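Local coordinates for esterase (PDB 4WY5), which probably hydrolyses carboxylic esters, as a carboxylesterase of the alpha/beta-hydrolase fold from the fungus Rhizomucor miehei, at residues I8-Y12 and V297-Q303. Residues are numbered along the deposited sequence; the frame is centred on the assembly and turned at random.
Sequences IHPVY and VPVETPQ
Thr301 meets His9, Val11 and Tyr12 where two helix starts of this alpha/beta-hydrolase fold pack together, the N-terminal helix 10-19 and the last helix, 302-319. Both residues that precede these helices, His9 and Thr301, are N-caps. From CB, which lies 3.8 Å from Tyr12 OH, the Thr301 side chain forks. Its OG1, which a chi1 of 63° flanks with the residue's own N and C, donates to Tyr12 OH at 2.9 Å and also caps Tyr304 N, so one hydroxyl joins the tyrosine to the helix start. The other branch, CG2, sits over one face of the imidazole, 4.0 Å from the His9 ring centroid and 13° off the ring normal, a CH-pi contact; it also reaches Val11 CB at 3.9 Å. Pro10 CD lies against the opposite face of that ring. Val11 parts its two methyls between the valines: CG1 meets Val297 CG1 at 3.8 Å, and CG2 meets Val299 CG1. On the tyrosine, Gln303 CG approaches the ring edge, 3.4 Å from Tyr12 OH, while Phe294 and Val291 also touch this side chain. The capping bond helps set the turn of the imidazole: Val11 N donates to His9 ND1 at 3.1 Å, nearly straight (167°) and close to the ring plane.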
ATOM      1  N   ILE A   8     -16.774   0.756   7.185  1.00 22.26           N
ATOM      2  CA  ILE A   8     -16.440   0.378   5.817  1.00 22.78           C
ATOM      3  C   ILE A   8     -16.955   1.469   4.864  1.00 26.39           C
ATOM      4  O   ILE A   8     -17.876   2.217   5.213  1.00 24.48           O
ATOM      5  CB  ILE A   8     -17.047  -0.996   5.425  1.00 22.60           C
ATOM      6  CG1 ILE A   8     -18.574  -0.967   5.528  1.00 24.51           C
ATOM      7  CG2 ILE A   8     -16.478  -2.111   6.298  1.00 20.73           C
ATOM      8  CD1 ILE A   8     -19.268  -2.253   5.043  1.00 23.35           C
ATOM      9  N   HIS A   9     -16.384   1.546   3.660  1.00 24.32           N
ATOM     10  CA  HIS A   9     -16.821   2.537   2.670  1.00 20.64           C
ATOM     11  C   HIS A   9     -18.298   2.313   2.284  1.00 24.40           C
ATOM     12  O   HIS A   9     -18.744   1.169   2.111  1.00 26.10           O
ATOM     13  CB  HIS A   9     -15.916   2.475   1.430  1.00 19.52           C
ATOM     14  CG  HIS A   9     -16.072   3.635   0.493  1.00 23.95           C
ATOM     15  ND1 HIS A   9     -17.180   3.789  -0.318  1.00 23.70           N
ATOM     16  CD2 HIS A   9     -15.253   4.682   0.221  1.00 25.12           C
ATOM     17  CE1 HIS A   9     -17.035   4.888  -1.045  1.00 28.61           C
ATOM     18  NE2 HIS A   9     -15.884   5.454  -0.734  1.00 25.76           N
ATOM     19  N   PRO A  10     -19.068   3.410   2.176  1.00 26.93           N
ATOM     20  CA  PRO A  10     -20.498   3.366   1.836  1.00 25.26           C
ATOM     21  C   PRO A  10     -20.828   2.486   0.628  1.00 24.74           C
ATOM     22  O   PRO A  10     -21.872   1.839   0.641  1.00 29.34           O
ATOM     23  CB  PRO A  10     -20.833   4.834   1.538  1.00 21.44           C
ATOM     24  CG  PRO A  10     -19.882   5.606   2.400  1.00 27.43           C
ATOM     25  CD  PRO A  10     -18.618   4.780   2.498  1.00 26.64           C
ATOM     26  N   VAL A  11     -19.963   2.449  -0.383  1.00 28.28           N
ATOM     27  CA  VAL A  11     -20.193   1.589  -1.547  1.00 23.57           C
ATOM     28  C   VAL A  11     -20.247   0.109  -1.147  1.00 24.20           C
ATOM     29  O   VAL A  11     -21.059  -0.639  -1.682  1.00 27.47           O
ATOM     30  CB  VAL A  11     -19.108   1.804  -2.627  1.00 23.33           C
ATOM     31  CG1 VAL A  11     -19.029   0.616  -3.585  1.00 21.65           C
ATOM     32  CG2 VAL A  11     -19.376   3.091  -3.406  1.00 27.21           C
ATOM     33  N   TYR A  12     -19.408  -0.305  -0.195  1.00 27.19           N
ATOM     34  CA  TYR A  12     -19.374  -1.709   0.247  1.00 26.62           C
ATOM     35  C   TYR A  12     -20.577  -1.992   1.128  1.00 30.14           C
ATOM     36  O   TYR A  12     -21.149  -3.091   1.092  1.00 31.87           O
ATOM     37  CB  TYR A  12     -18.080  -2.029   1.013  1.00 21.77           C
ATOM     38  CG  TYR A  12     -16.841  -1.756   0.188  1.00 23.57           C
ATOM     39  CD1 TYR A  12     -16.805  -2.056  -1.174  1.00 25.39           C
ATOM     40  CD2 TYR A  12     -15.740  -1.132   0.749  1.00 22.64           C
ATOM     41  CE1 TYR A  12     -15.688  -1.775  -1.947  1.00 21.74           C
ATOM     42  CE2 TYR A  12     -14.617  -0.841  -0.007  1.00 24.10           C
ATOM     43  CZ  TYR A  12     -14.591  -1.164  -1.354  1.00 25.60           C
ATOM     44  OH  TYR A  12     -13.472  -0.868  -2.111  1.00 20.04           O
ATOM     45  N   VAL A 297     -15.640  -4.938  -7.490  1.00 24.01           N
ATOM     46  CA  VAL A 297     -16.774  -4.026  -7.282  1.00 25.65           C
ATOM     47  C   VAL A 297     -16.750  -2.868  -8.289  1.00 26.09           C
ATOM     48  O   VAL A 297     -15.790  -2.090  -8.342  1.00 24.54           O
ATOM     49  CB  VAL A 297     -16.786  -3.475  -5.830  1.00 26.08           C
ATOM     50  CG1 VAL A 297     -17.762  -2.304  -5.675  1.00 24.14           C
ATOM     51  CG2 VAL A 297     -17.121  -4.597  -4.864  1.00 22.92           C
ATOM     52  N   PRO A 298     -17.827  -2.750  -9.085  1.00 31.96           N
ATOM     53  CA  PRO A 298     -17.927  -1.864 -10.262  1.00 31.99           C
ATOM     54  C   PRO A 298     -17.792  -0.366  -9.962  1.00 32.67           C
ATOM     55  O   PRO A 298     -17.183   0.372 -10.742  1.00 28.11           O
ATOM     56  CB  PRO A 298     -19.330  -2.163 -10.813  1.00 31.95           C
ATOM     57  CG  PRO A 298     -19.732  -3.497 -10.192  1.00 28.34           C
ATOM     58  CD  PRO A 298     -19.066  -3.527  -8.863  1.00 26.40           C
ATOM     59  N   VAL A 299     -18.373   0.079  -8.854  1.00 30.23           N
ATOM     60  CA  VAL A 299     -18.313   1.486  -8.508  1.00 29.66           C
ATOM     61  C   VAL A 299     -16.991   1.808  -7.830  1.00 33.03           C
ATOM     62  O   VAL A 299     -16.691   1.290  -6.748  1.00 28.83           O
ATOM     63  CB  VAL A 299     -19.477   1.897  -7.594  1.00 31.61           C
ATOM     64  CG1 VAL A 299     -19.404   3.394  -7.298  1.00 25.43           C
ATOM     65  CG2 VAL A 299     -20.801   1.556  -8.257  1.00 37.99           C
ATOM     66  N   GLU A 300     -16.219   2.689  -8.465  1.00 28.21           N
ATOM     67  CA  GLU A 300     -14.873   3.044  -8.008  1.00 30.59           C
ATOM     68  C   GLU A 300     -14.827   3.659  -6.590  1.00 30.25           C
ATOM     69  O   GLU A 300     -15.679   4.470  -6.219  1.00 32.18           O
ATOM     70  CB  GLU A 300     -14.236   4.003  -9.018  1.00 27.16           C
ATOM     71  CG  GLU A 300     -12.804   4.378  -8.709  1.00 34.63           C
ATOM     72  CD  GLU A 300     -12.130   5.108  -9.853  1.00 36.45           C
ATOM     73  OE1 GLU A 300     -11.998   6.350  -9.775  1.00 45.69           O
ATOM     74  OE2 GLU A 300     -11.739   4.438 -10.834  1.00 42.22           O
ATOM     75  N   THR A 301     -13.848   3.223  -5.796  1.00 28.40           N
ATOM     76  CA  THR A 301     -13.608   3.741  -4.444  1.00 27.77           C
ATOM     77  C   THR A 301     -12.148   4.127  -4.322  1.00 21.98           C
ATOM     78  O   THR A 301     -11.330   3.639  -5.095  1.00 21.53           O
ATOM     79  CB  THR A 301     -13.898   2.700  -3.368  1.00 26.84           C
ATOM     80  OG1 THR A 301     -12.996   1.588  -3.536  1.00 24.33           O
ATOM     81  CG2 THR A 301     -15.358   2.258  -3.441  1.00 25.88           C
ATOM     82  N   PRO A 302     -11.801   4.958  -3.325  1.00 27.09           N
ATOM     83  CA  PRO A 302     -10.372   5.296  -3.198  1.00 24.67           C
ATOM     84  C   PRO A 302      -9.462   4.081  -3.006  1.00 22.32           C
ATOM     85  O   PRO A 302      -8.307   4.148  -3.447  1.00 21.03           O
ATOM     86  CB  PRO A 302     -10.329   6.191  -1.951  1.00 20.69           C
ATOM     87  CG  PRO A 302     -11.708   6.790  -1.863  1.00 20.27           C
ATOM     88  CD  PRO A 302     -12.653   5.749  -2.411  1.00 21.91           C
ATOM     89  N   GLN A 303      -9.960   2.996  -2.408  1.00 19.50           N
ATOM     90  CA  GLN A 303      -9.118   1.819  -2.230  1.00 19.21           C
ATOM     91  C   GLN A 303      -9.039   0.968  -3.516  1.00 20.91           C
ATOM     92  O   GLN A 303      -8.030   0.291  -3.728  1.00 22.03           O
ATOM     93  CB  GLN A 303      -9.554   0.962  -1.015  1.00 21.60           C
ATOM     94  CG  GLN A 303     -11.013   0.912  -0.647  1.00 20.03           C
ATOM     95  CD  GLN A 303     -11.491   2.118   0.148  1.00 23.56           C
ATOM     96  OE1 GLN A 303     -11.986   3.088  -0.431  1.00 26.69           O
ATOM     97  NE2 GLN A 303     -11.378   2.053   1.479  1.00 23.37           N
TER